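Local coordinates for disulfide bond forming protein (DsbF) (Mycobacterium tuberculosis, PDB 3IOS), which probably oxidises thiols in reduced, unfolded secreted proteins to form disulfide bonds, acting as an extracellular thioredoxin-fold oxidoreductase, at residues A[72-77]-A[98-103]; A[39-44]-A[122-127]; A[111-116]-A[128-133]. All coordinates share one frame; numbering follows the deposited sequence.

Contact 1 of 3, residues A[72-77]-A[98-103]; sequences TFVGVA and TQLADT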
ATOM      1  N   THR A  72       3.483  -8.622   3.388  1.00 16.03           N
ATOM      2  CA  THR A  72       3.882  -7.954   2.169  1.00 14.92           C
ATOM      3  C   THR A  72       3.242  -6.574   2.150  1.00 14.17           C
ATOM      4  O   THR A  72       2.017  -6.458   2.105  1.00 15.07           O
ATOM      5  CB  THR A  72       3.440  -8.759   0.923  1.00 15.41           C
ATOM      6  OG1 THR A  72       4.113 -10.027   0.908  1.00 16.97           O
ATOM      7  CG2 THR A  72       3.774  -8.006  -0.359  1.00 15.44           C
ATOM      8  N   PHE A  73       4.067  -5.537   2.234  1.00 13.45           N
ATOM      9  CA  PHE A  73       3.553  -4.172   2.182  1.00 12.95           C
ATOM     10  C   PHE A  73       3.644  -3.686   0.748  1.00 13.62           C
ATOM     11  O   PHE A  73       4.638  -3.937   0.058  1.00 13.56           O
ATOM     12  CB  PHE A  73       4.351  -3.234   3.088  1.00 14.76           C
ATOM     13  CG  PHE A  73       3.880  -3.221   4.507  1.00 16.96           C
ATOM     14  CD1 PHE A  73       4.088  -4.321   5.334  1.00 18.51           C
ATOM     15  CD2 PHE A  73       3.210  -2.113   5.017  1.00 18.60           C
ATOM     16  CE1 PHE A  73       3.632  -4.315   6.653  1.00 18.84           C
ATOM     17  CE2 PHE A  73       2.755  -2.102   6.331  1.00 19.44           C
ATOM     18  CZ  PHE A  73       2.968  -3.205   7.149  1.00 19.53           C
ATOM     19  N   VAL A  74       2.596  -3.007   0.293  1.00 11.26           N
ATOM     20  CA  VAL A  74       2.567  -2.479  -1.059  1.00 12.81           C
ATOM     21  C   VAL A  74       2.054  -1.052  -1.031  1.00 12.95           C
ATOM     22  O   VAL A  74       0.913  -0.801  -0.633  1.00 14.21           O
ATOM     23  CB  VAL A  74       1.636  -3.305  -1.978  1.00 13.51           C
ATOM     24  CG1 VAL A  74       1.675  -2.748  -3.404  1.00 15.22           C
ATOM     25  CG2 VAL A  74       2.047  -4.762  -1.970  1.00 14.24           C
ATOM     26  N   GLY A  75       2.906  -0.116  -1.434  1.00 12.84           N
ATOM     27  CA  GLY A  75       2.490   1.272  -1.485  1.00 12.98           C
ATOM     28  C   GLY A  75       1.779   1.451  -2.810  1.00 11.91           C
ATOM     29  O   GLY A  75       2.182   0.845  -3.804  1.00 12.85           O
ATOM     30  N   VAL A  76       0.709   2.236  -2.827  1.00 10.57           N
ATOM     31  CA  VAL A  76      -0.042   2.476  -4.056  1.00 12.95           C
ATOM     32  C   VAL A  76      -0.154   3.986  -4.229  1.00 12.57           C
ATOM     33  O   VAL A  76      -1.054   4.615  -3.686  1.00 11.57           O
ATOM     34  CB  VAL A  76      -1.460   1.857  -3.981  1.00 13.92           C
ATOM     35  CG1 VAL A  76      -2.138   1.951  -5.348  1.00 15.29           C
ATOM     36  CG2 VAL A  76      -1.371   0.396  -3.522  1.00 14.18           C
ATOM     37  N   ALA A  77       0.778   4.558  -4.984  1.00 14.25           N
ATOM     38  CA  ALA A  77       0.811   5.997  -5.209  1.00 14.57           C
ATOM     39  C   ALA A  77      -0.150   6.428  -6.299  1.00 15.81           C
ATOM     40  O   ALA A  77      -0.215   5.813  -7.362  1.00 17.54           O
ATOM     41  CB  ALA A  77       2.220   6.432  -5.562  1.00 14.61           C
ATOM     42  N   THR A  98       7.523  -2.732  -1.995  1.00 17.84           N
ATOM     43  CA  THR A  98       6.957  -2.428  -3.302  1.00 17.18           C
ATOM     44  C   THR A  98       6.131  -1.151  -3.362  1.00 17.42           C
ATOM     45  O   THR A  98       5.277  -0.914  -2.508  1.00 17.30           O
ATOM     46  CB  THR A  98       6.065  -3.587  -3.797  1.00 18.98           C
ATOM     47  OG1 THR A  98       6.817  -4.806  -3.798  1.00 22.73           O
ATOM     48  CG2 THR A  98       5.558  -3.308  -5.207  1.00 20.67           C
ATOM     49  N   GLN A  99       6.388  -0.334  -4.383  1.00 14.78           N
ATOM     50  CA  GLN A  99       5.639   0.904  -4.590  1.00 14.30           C
ATOM     51  C   GLN A  99       5.015   0.863  -5.990  1.00 15.47           C
ATOM     52  O   GLN A  99       5.725   0.709  -6.982  1.00 18.48           O
ATOM     53  CB  GLN A  99       6.562   2.124  -4.489  1.00 15.10           C
ATOM     54  CG  GLN A  99       7.206   2.339  -3.133  1.00 16.01           C
ATOM     55  CD  GLN A  99       6.202   2.639  -2.047  1.00 14.64           C
ATOM     56  OE1 GLN A  99       5.057   3.015  -2.324  1.00 14.49           O
ATOM     57  NE2 GLN A  99       6.623   2.485  -0.797  1.00 18.07           N
ATOM     58  N   LEU A 100       3.694   0.992  -6.069  1.00 14.24           N
ATOM     59  CA  LEU A 100       3.007   0.981  -7.361  1.00 16.06           C
ATOM     60  C   LEU A 100       2.701   2.395  -7.830  1.00 17.15           C
ATOM     61  O   LEU A 100       2.229   3.231  -7.057  1.00 16.61           O
ATOM     62  CB  LEU A 100       1.688   0.209  -7.273  1.00 16.65           C
ATOM     63  CG  LEU A 100       1.766  -1.204  -6.699  1.00 15.48           C
ATOM     64  CD1 LEU A 100       0.396  -1.848  -6.769  1.00 15.49           C
ATOM     65  CD2 LEU A 100       2.787  -2.016  -7.466  1.00 17.06           C
ATOM     66  N   ALA A 101       2.967   2.660  -9.105  1.00 17.17           N
ATOM     67  CA  ALA A 101       2.691   3.976  -9.679  1.00 18.72           C
ATOM     68  C   ALA A 101       1.324   3.891 -10.354  1.00 19.19           C
ATOM     69  O   ALA A 101       1.229   3.586 -11.545  1.00 22.16           O
ATOM     70  CB  ALA A 101       3.766   4.340 -10.693  1.00 19.76           C
ATOM     71  N   ASP A 102       0.271   4.165  -9.588  1.00 17.61           N
ATOM     72  CA  ASP A 102      -1.105   4.081 -10.076  1.00 18.14           C
ATOM     73  C   ASP A 102      -1.577   5.366 -10.754  1.00 18.10           C
ATOM     74  O   ASP A 102      -2.569   5.971 -10.347  1.00 19.62           O
ATOM     75  CB  ASP A 102      -2.032   3.717  -8.902  1.00 19.50           C
ATOM     76  CG  ASP A 102      -3.442   3.377  -9.346  1.00 19.71           C
ATOM     77  OD1 ASP A 102      -3.589   2.690 -10.381  1.00 23.13           O
ATOM     78  OD2 ASP A 102      -4.401   3.779  -8.654  1.00 19.56           O
ATOM     79  N   THR A 103      -0.865   5.764 -11.805  1.00 21.42           N
ATOM     80  CA  THR A 103      -1.197   6.982 -12.531  1.00 22.33           C
ATOM     81  C   THR A 103      -2.553   6.937 -13.227  1.00 23.35           C
ATOM     82  O   THR A 103      -3.198   7.974 -13.391  1.00 25.08           O
ATOM     83  CB  THR A 103      -0.106   7.334 -13.566  1.00 23.68           C
ATOM     84  OG1 THR A 103       0.114   6.221 -14.440  1.00 23.84           O
ATOM     85  CG2 THR A 103       1.193   7.687 -12.863  1.00 24.40           C
TER
HETATM   86  O   HOH W   1       6.738  -5.418  -0.810  1.00 21.62           O
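G75 O takes the amide of L100, 2.7 Å from L100 N to G75 O, with the donor tilted 34° from the carbonyl plane, and the CA-H of Q99 makes a longer contact with the same oxygen. The return bond, G75 N to T98 O, is just as short at 2.7 Å and lies in the carbonyl plane. G75 therefore ties strand 72-77 to strand 98-101, its parallel neighbour in a beta-alpha-beta unit with helix 82-91, with both its N-H and its C=O. Further on, A77 N binds L100 O at 2.9 Å, and D102 N gives a more bent bond to A77 O. At the other end the strands part, and a water accepts from T98 N while donating to F73 O.

On one face V74 packs on L100, CG1 to CG at 3.6 Å; with CG1 anti to the backbone N (chi1 -178°), V74 turns that branch to L100 CG and CD1. On the opposite face G75 presents only backbone, and the Q99 chain, bent at chi2 (-64°), brings its amide over it, with OE1 3.2 Å from G75 CA. That amide is held at both atoms: W47 NE1 donates to OE1, and NE2 donates to V94 O. D102, centre of an inverse gamma turn, rests its CB 4.0 Å from V76 CG1. Its carboxylate is taken up by the amides of V107 and W108 in helix 106-110.

The buried polar ends of Q99 and D102 both have defined partners. The two helix amides would be expected to favour a charged D102, though the nearby D104 carboxylate would act against this.

Contact 2 of 3, residues A[39-44]-A[122-127]; sequences GKPAVL and VDPHGN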
ATOM      1  N   GLY A  39      -3.018 -15.754  -0.188  1.00 19.93           N
ATOM      2  CA  GLY A  39      -2.402 -16.764   0.656  1.00 21.72           C
ATOM      3  C   GLY A  39      -1.387 -16.236   1.645  1.00 22.99           C
ATOM      4  O   GLY A  39      -0.765 -17.002   2.378  1.00 25.32           O
ATOM      5  N   LYS A  40      -1.209 -14.923   1.672  1.00 22.70           N
ATOM      6  CA  LYS A  40      -0.253 -14.321   2.583  1.00 22.81           C
ATOM      7  C   LYS A  40      -0.806 -13.009   3.122  1.00 20.91           C
ATOM      8  O   LYS A  40      -1.676 -12.394   2.512  1.00 19.53           O
ATOM      9  CB  LYS A  40       1.068 -14.078   1.853  1.00 27.75           C
ATOM     10  CG  LYS A  40       0.951 -13.115   0.684  1.00 30.79           C
ATOM     11  CD  LYS A  40       2.088 -13.292  -0.314  1.00 32.86           C
ATOM     12  CE  LYS A  40       1.997 -14.641  -1.012  1.00 34.05           C
ATOM     13  NZ  LYS A  40       2.959 -14.755  -2.142  1.00 35.54           N
ATOM     14  N   PRO A  41      -0.325 -12.579   4.293  1.00 18.14           N
ATOM     15  CA  PRO A  41      -0.822 -11.319   4.849  1.00 17.67           C
ATOM     16  C   PRO A  41      -0.227 -10.161   4.062  1.00 16.56           C
ATOM     17  O   PRO A  41       0.950 -10.184   3.707  1.00 17.28           O
ATOM     18  CB  PRO A  41      -0.328 -11.368   6.292  1.00 19.25           C
ATOM     19  CG  PRO A  41       0.972 -12.114   6.161  1.00 19.69           C
ATOM     20  CD  PRO A  41       0.615 -13.234   5.220  1.00 19.71           C
ATOM     21  N   ALA A  42      -1.042  -9.157   3.762  1.00 14.58           N
ATOM     22  CA  ALA A  42      -0.537  -8.016   3.015  1.00 12.60           C
ATOM     23  C   ALA A  42      -1.224  -6.733   3.432  1.00 12.40           C
ATOM     24  O   ALA A  42      -2.335  -6.742   3.959  1.00 13.90           O
ATOM     25  CB  ALA A  42      -0.723  -8.247   1.510  1.00 13.96           C
ATOM     26  N   VAL A  43      -0.534  -5.623   3.218  1.00 11.18           N
ATOM     27  CA  VAL A  43      -1.096  -4.322   3.535  1.00 12.04           C
ATOM     28  C   VAL A  43      -0.834  -3.402   2.361  1.00 12.43           C
ATOM     29  O   VAL A  43       0.309  -3.251   1.938  1.00 12.59           O
ATOM     30  CB  VAL A  43      -0.443  -3.697   4.778  1.00 13.65           C
ATOM     31  CG1 VAL A  43      -1.006  -2.297   5.008  1.00 15.15           C
ATOM     32  CG2 VAL A  43      -0.694  -4.572   5.992  1.00 15.95           C
ATOM     33  N   LEU A  44      -1.893  -2.810   1.822  1.00 11.42           N
ATOM     34  CA  LEU A  44      -1.735  -1.863   0.730  1.00 12.87           C
ATOM     35  C   LEU A  44      -1.953  -0.484   1.329  1.00 11.90           C
ATOM     36  O   LEU A  44      -2.967  -0.220   1.978  1.00 14.23           O
ATOM     37  CB  LEU A  44      -2.744  -2.134  -0.392  1.00 13.03           C
ATOM     38  CG  LEU A  44      -2.460  -3.436  -1.153  1.00 14.83           C
ATOM     39  CD1 LEU A  44      -3.453  -4.502  -0.708  1.00 17.68           C
ATOM     40  CD2 LEU A  44      -2.561  -3.208  -2.652  1.00 16.37           C
ATOM     41  N   VAL A 122      -5.134  -7.267   3.942  1.00 14.68           N
ATOM     42  CA  VAL A 122      -5.450  -8.536   3.312  1.00 15.69           C
ATOM     43  C   VAL A 122      -4.966  -9.688   4.174  1.00 16.02           C
ATOM     44  O   VAL A 122      -3.772  -9.792   4.441  1.00 15.74           O
ATOM     45  CB  VAL A 122      -4.757  -8.638   1.942  1.00 16.63           C
ATOM     46  CG1 VAL A 122      -5.198  -9.904   1.231  1.00 16.63           C
ATOM     47  CG2 VAL A 122      -5.068  -7.399   1.106  1.00 18.22           C
ATOM     48  N   ASP A 123      -5.874 -10.551   4.621  1.00 16.78           N
ATOM     49  CA  ASP A 123      -5.434 -11.677   5.434  1.00 19.65           C
ATOM     50  C   ASP A 123      -5.091 -12.831   4.488  1.00 19.45           C
ATOM     51  O   ASP A 123      -5.406 -12.776   3.295  1.00 19.67           O
ATOM     52  CB  ASP A 123      -6.502 -12.056   6.486  1.00 19.69           C
ATOM     53  CG  ASP A 123      -7.719 -12.748   5.902  1.00 22.83           C
ATOM     54  OD1 ASP A 123      -8.734 -12.840   6.626  1.00 26.55           O
ATOM     55  OD2 ASP A 123      -7.680 -13.216   4.748  1.00 23.63           O
ATOM     56  N   PRO A 124      -4.420 -13.878   4.991  1.00 20.93           N
ATOM     57  CA  PRO A 124      -4.048 -15.015   4.143  1.00 22.18           C
ATOM     58  C   PRO A 124      -5.186 -15.721   3.414  1.00 25.06           C
ATOM     59  O   PRO A 124      -4.953 -16.430   2.435  1.00 25.57           O
ATOM     60  CB  PRO A 124      -3.318 -15.940   5.114  1.00 22.13           C
ATOM     61  CG  PRO A 124      -2.695 -14.976   6.077  1.00 21.77           C
ATOM     62  CD  PRO A 124      -3.837 -14.025   6.336  1.00 21.14           C
ATOM     63  N   HIS A 125      -6.413 -15.537   3.885  1.00 26.35           N
ATOM     64  CA  HIS A 125      -7.558 -16.172   3.245  1.00 31.04           C
ATOM     65  C   HIS A 125      -8.093 -15.324   2.099  1.00 30.49           C
ATOM     66  O   HIS A 125      -9.000 -15.740   1.381  1.00 32.97           O
ATOM     67  CB  HIS A 125      -8.671 -16.422   4.263  1.00 34.66           C
ATOM     68  CG  HIS A 125      -8.298 -17.397   5.336  1.00 38.64           C
ATOM     69  ND1 HIS A 125      -7.783 -18.646   5.060  1.00 40.00           N
ATOM     70  CD2 HIS A 125      -8.379 -17.314   6.686  1.00 39.92           C
ATOM     71  CE1 HIS A 125      -7.563 -19.289   6.192  1.00 40.45           C
ATOM     72  NE2 HIS A 125      -7.917 -18.504   7.194  1.00 41.99           N
ATOM     73  N   GLY A 126      -7.532 -14.132   1.936  1.00 28.38           N
ATOM     74  CA  GLY A 126      -7.973 -13.259   0.866  1.00 27.14           C
ATOM     75  C   GLY A 126      -8.990 -12.223   1.304  1.00 25.75           C
ATOM     76  O   GLY A 126      -9.461 -11.429   0.488  1.00 27.07           O
ATOM     77  N   ASN A 127      -9.338 -12.230   2.586  1.00 23.17           N
ATOM     78  CA  ASN A 127     -10.294 -11.265   3.118  1.00 23.97           C
ATOM     79  C   ASN A 127      -9.662  -9.882   3.038  1.00 23.32           C
ATOM     80  O   ASN A 127      -8.492  -9.711   3.378  1.00 23.42           O
ATOM     81  CB  ASN A 127     -10.627 -11.602   4.570  1.00 25.81           C
ATOM     82  CG  ASN A 127     -11.360 -12.919   4.705  1.00 29.10           C
ATOM     83  OD1 ASN A 127     -11.098 -13.700   5.623  1.00 31.61           O
ATOM     84  ND2 ASN A 127     -12.294 -13.172   3.792  1.00 31.39           N
TER
HETATM   85  O   HOH W   2      -4.187 -13.260   0.778  1.00 21.59           O
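V122 forms the apolar centre, its CG2 lying 3.8 Å from L44 CD1 where the two side chains cross. CG1 is anti to the backbone N (chi1 -175°), which leaves CG2 beside that nitrogen, in position to meet the leucine. The CB atoms of A42 and V122 face each other at 4.1 Å on the same side of the sheet. Past them, P124 CG touches the N-CD side of the P41 ring, 3.8 Å from P41 CD.

Around these side chains A42 and V122 make an antiparallel hydrogen-bonded pair: A42 N to V122 O is 2.9 Å and V122 N to A42 O is 2.8 Å. P41 CA adds a C-H...O contact to V122 O, and G39 CA makes another, 3.1 Å from P124 O. Farther out, a water accepts from G39 N and lies 2.8 Å from D123 O.

The outer polar edge is the type I turn from D123 to G126, closed by G126 N to D123 O. D123 OD2 receives N127 N from above the carboxylate plane, and H125 N weakly, so the aspartate braces its own turn.

This turn links antiparallel strands 118-122 and 128-132, a beta hairpin at the edge of the thioredoxin-fold sheet, and the contact joins it to strand 42-47. On the other side V43, and P41 just before the strand, bond to strand 72-77. Helix 137-147 packs on P41 and V43 through L147, while L37 touches A42 and L44.

Contact 3 of 3, residues A[111-116]-A[128-133]; sequences FGVTQQ and VDVVRG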
ATOM      1  N   PHE A 111     -10.071  -0.721  -5.134  1.00 18.75           N
ATOM      2  CA  PHE A 111     -10.299  -0.829  -3.699  1.00 18.80           C
ATOM      3  C   PHE A 111     -11.279   0.213  -3.181  1.00 20.51           C
ATOM      4  O   PHE A 111     -11.463   0.362  -1.972  1.00 20.68           O
ATOM      5  CB  PHE A 111      -8.967  -0.708  -2.954  1.00 17.67           C
ATOM      6  CG  PHE A 111      -8.102  -1.932  -3.056  1.00 16.37           C
ATOM      7  CD1 PHE A 111      -8.276  -2.996  -2.173  1.00 17.08           C
ATOM      8  CD2 PHE A 111      -7.122  -2.028  -4.036  1.00 16.98           C
ATOM      9  CE1 PHE A 111      -7.487  -4.140  -2.267  1.00 17.40           C
ATOM     10  CE2 PHE A 111      -6.323  -3.171  -4.142  1.00 16.98           C
ATOM     11  CZ  PHE A 111      -6.508  -4.228  -3.252  1.00 18.16           C
ATOM     12  N   GLY A 112     -11.905   0.936  -4.103  1.00 22.61           N
ATOM     13  CA  GLY A 112     -12.858   1.959  -3.717  1.00 21.07           C
ATOM     14  C   GLY A 112     -12.223   3.121  -2.976  1.00 20.63           C
ATOM     15  O   GLY A 112     -12.875   3.779  -2.163  1.00 22.08           O
ATOM     16  N   VAL A 113     -10.947   3.374  -3.244  1.00 18.89           N
ATOM     17  CA  VAL A 113     -10.242   4.469  -2.586  1.00 19.14           C
ATOM     18  C   VAL A 113     -10.274   5.708  -3.471  1.00 20.24           C
ATOM     19  O   VAL A 113      -9.803   5.687  -4.607  1.00 19.93           O
ATOM     20  CB  VAL A 113      -8.772   4.095  -2.285  1.00 18.37           C
ATOM     21  CG1 VAL A 113      -8.037   5.295  -1.695  1.00 18.50           C
ATOM     22  CG2 VAL A 113      -8.722   2.927  -1.309  1.00 20.61           C
ATOM     23  N   THR A 114     -10.844   6.785  -2.944  1.00 23.54           N
ATOM     24  CA  THR A 114     -10.937   8.029  -3.690  1.00 25.95           C
ATOM     25  C   THR A 114     -10.076   9.103  -3.047  1.00 27.86           C
ATOM     26  O   THR A 114      -9.705  10.084  -3.695  1.00 31.65           O
ATOM     27  CB  THR A 114     -12.395   8.524  -3.764  1.00 26.11           C
ATOM     28  OG1 THR A 114     -12.944   8.594  -2.443  1.00 25.55           O
ATOM     29  CG2 THR A 114     -13.233   7.574  -4.607  1.00 26.83           C
ATOM     30  N   GLN A 115      -9.744   8.908  -1.776  1.00 29.63           N
ATOM     31  CA  GLN A 115      -8.928   9.870  -1.048  1.00 31.18           C
ATOM     32  C   GLN A 115      -7.894   9.200  -0.153  1.00 28.67           C
ATOM     33  O   GLN A 115      -8.155   8.165   0.455  1.00 27.59           O
ATOM     34  CB  GLN A 115      -9.816  10.769  -0.187  1.00 33.72           C
ATOM     35  CG  GLN A 115     -10.856  11.548  -0.965  1.00 38.53           C
ATOM     36  CD  GLN A 115     -11.795  12.313  -0.052  1.00 39.70           C
ATOM     37  OE1 GLN A 115     -11.367  13.180   0.711  1.00 41.29           O
ATOM     38  NE2 GLN A 115     -13.082  11.993  -0.124  1.00 41.88           N
ATOM     39  N   GLN A 116      -6.719   9.805  -0.072  1.00 27.46           N
ATOM     40  CA  GLN A 116      -5.658   9.273   0.763  1.00 26.06           C
ATOM     41  C   GLN A 116      -5.642  10.058   2.069  1.00 25.92           C
ATOM     42  O   GLN A 116      -6.157  11.172   2.140  1.00 28.34           O
ATOM     43  CB  GLN A 116      -4.303   9.414   0.065  1.00 24.90           C
ATOM     44  CG  GLN A 116      -3.751  10.829   0.036  1.00 25.10           C
ATOM     45  CD  GLN A 116      -4.728  11.825  -0.553  1.00 26.81           C
ATOM     46  OE1 GLN A 116      -5.377  11.547  -1.561  1.00 27.10           O
ATOM     47  NE2 GLN A 116      -4.831  12.994   0.067  1.00 27.74           N
ATOM     48  N   VAL A 128     -10.440  -8.900   2.592  1.00 23.07           N
ATOM     49  CA  VAL A 128      -9.947  -7.535   2.448  1.00 23.85           C
ATOM     50  C   VAL A 128     -10.748  -6.520   3.251  1.00 25.06           C
ATOM     51  O   VAL A 128     -11.974  -6.439   3.135  1.00 23.86           O
ATOM     52  CB  VAL A 128      -9.964  -7.100   0.969  1.00 24.97           C
ATOM     53  CG1 VAL A 128      -9.487  -5.658   0.843  1.00 24.13           C
ATOM     54  CG2 VAL A 128      -9.094  -8.033   0.146  1.00 24.38           C
ATOM     55  N   ASP A 129     -10.043  -5.739   4.060  1.00 23.86           N
ATOM     56  CA  ASP A 129     -10.673  -4.709   4.876  1.00 25.39           C
ATOM     57  C   ASP A 129     -10.002  -3.372   4.578  1.00 22.89           C
ATOM     58  O   ASP A 129      -8.796  -3.218   4.771  1.00 22.46           O
ATOM     59  CB  ASP A 129     -10.533  -5.059   6.360  1.00 30.57           C
ATOM     60  CG  ASP A 129     -11.173  -4.027   7.267  1.00 35.52           C
ATOM     61  OD1 ASP A 129     -12.353  -3.685   7.042  1.00 38.42           O
ATOM     62  OD2 ASP A 129     -10.498  -3.564   8.210  1.00 39.71           O
ATOM     63  N   VAL A 130     -10.785  -2.412   4.097  1.00 22.39           N
ATOM     64  CA  VAL A 130     -10.253  -1.094   3.764  1.00 21.46           C
ATOM     65  C   VAL A 130     -10.554  -0.078   4.853  1.00 22.04           C
ATOM     66  O   VAL A 130     -11.699   0.068   5.287  1.00 24.17           O
ATOM     67  CB  VAL A 130     -10.840  -0.569   2.433  1.00 21.09           C
ATOM     68  CG1 VAL A 130     -10.281   0.816   2.121  1.00 21.90           C
ATOM     69  CG2 VAL A 130     -10.518  -1.532   1.312  1.00 20.31           C
ATOM     70  N   VAL A 131      -9.513   0.615   5.295  1.00 19.98           N
ATOM     71  CA  VAL A 131      -9.640   1.634   6.323  1.00 21.46           C
ATOM     72  C   VAL A 131      -9.241   2.968   5.716  1.00 22.32           C
ATOM     73  O   VAL A 131      -8.123   3.138   5.239  1.00 20.16           O
ATOM     74  CB  VAL A 131      -8.726   1.337   7.529  1.00 22.39           C
ATOM     75  CG1 VAL A 131      -8.821   2.468   8.542  1.00 21.33           C
ATOM     76  CG2 VAL A 131      -9.124   0.009   8.169  1.00 22.26           C
ATOM     77  N   ARG A 132     -10.164   3.920   5.726  1.00 25.41           N
ATOM     78  CA  ARG A 132      -9.884   5.231   5.166  1.00 28.54           C
ATOM     79  C   ARG A 132      -9.539   6.211   6.269  1.00 29.24           C
ATOM     80  O   ARG A 132     -10.299   6.386   7.223  1.00 32.80           O
ATOM     81  CB  ARG A 132     -11.094   5.727   4.380  1.00 31.32           C
ATOM     82  CG  ARG A 132     -11.469   4.816   3.233  1.00 33.48           C
ATOM     83  CD  ARG A 132     -12.716   5.304   2.521  1.00 38.09           C
ATOM     84  NE  ARG A 132     -12.988   4.520   1.320  1.00 40.25           N
ATOM     85  CZ  ARG A 132     -13.311   3.231   1.319  1.00 42.20           C
ATOM     86  NH1 ARG A 132     -13.535   2.610   0.170  1.00 44.34           N
ATOM     87  NH2 ARG A 132     -13.420   2.562   2.460  1.00 43.55           N
ATOM     88  N   GLY A 133      -8.383   6.844   6.139  1.00 26.20           N
ATOM     89  CA  GLY A 133      -7.961   7.800   7.136  1.00 26.51           C
ATOM     90  C   GLY A 133      -6.548   7.517   7.591  1.00 26.27           C
ATOM     91  O   GLY A 133      -5.905   6.581   7.115  1.00 25.27           O
TER
HETATM   92  O   HOH W   3     -13.602   0.231  -0.432  1.00 44.99           O
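R132 and G112 supply the direct polar link, with R132 NH1 donating to G112 O at 2.7 Å and an N-H...O angle of 163°. The oxygen lies close to the guanidinium plane, at its edge, whereas the nitrogen stands 56° out of the carbonyl plane of G112. CG of R132 is anti to the carbonyl carbon (chi1 -60°), and the chain runs extended from CG to NE, which carries NE out toward the loop; chi4 makes the last turn. A water donates to F111 O; its approach to NH1 is too short to be trusted as a bridge. R132 also touches a crystal neighbour, so its pose may owe something to the lattice.

The apolar contacts are made by V128 and V130. V128 CG1 comes in the ring plane to the edge of F111, 4.0 Å from CE1, the two side chains crossing at about a right angle. V130 uses both branches: CG2 sits 4.4 Å from F111 CD1, near the same ring edge, and CG1 reaches V113 CG2 at 4.3 Å. F111 meets the F46 ring as well, and V113 packs on W108.

G112, with positive phi, is the C-prime residue of a Schellman motif ending helix 106-110, so the arginine bonds to a carbonyl just past the helix end. The loop then passes Q116, which touches W50 and C51 of the redox site, and P117, just before strand 118-122, consistent with the cis-proline loop of the thioredoxin fold.

How the contacts relate
All three contacts reach one mixed sheet. Contact 1 is the most buried, a parallel strand pair at one end of the sheet whose buried Q99 and D102 find partners inside the protein. Contact 2 is partly exposed: a single antiparallel pair joins central strand 42-47 to the end of strand 118-122, and prolines and water join the loop before it to the following turn. Contact 3 is also partly exposed: a loop packs side chains on the outermost strand 128-132, with an arginine in place of strand pairing. Contacts 1 and 2 meet directly through V43 bonds to T72 and V74; contacts 2 and 3 meet where L44 touches F111. Contacts 1 and 3 share the sheet without touching.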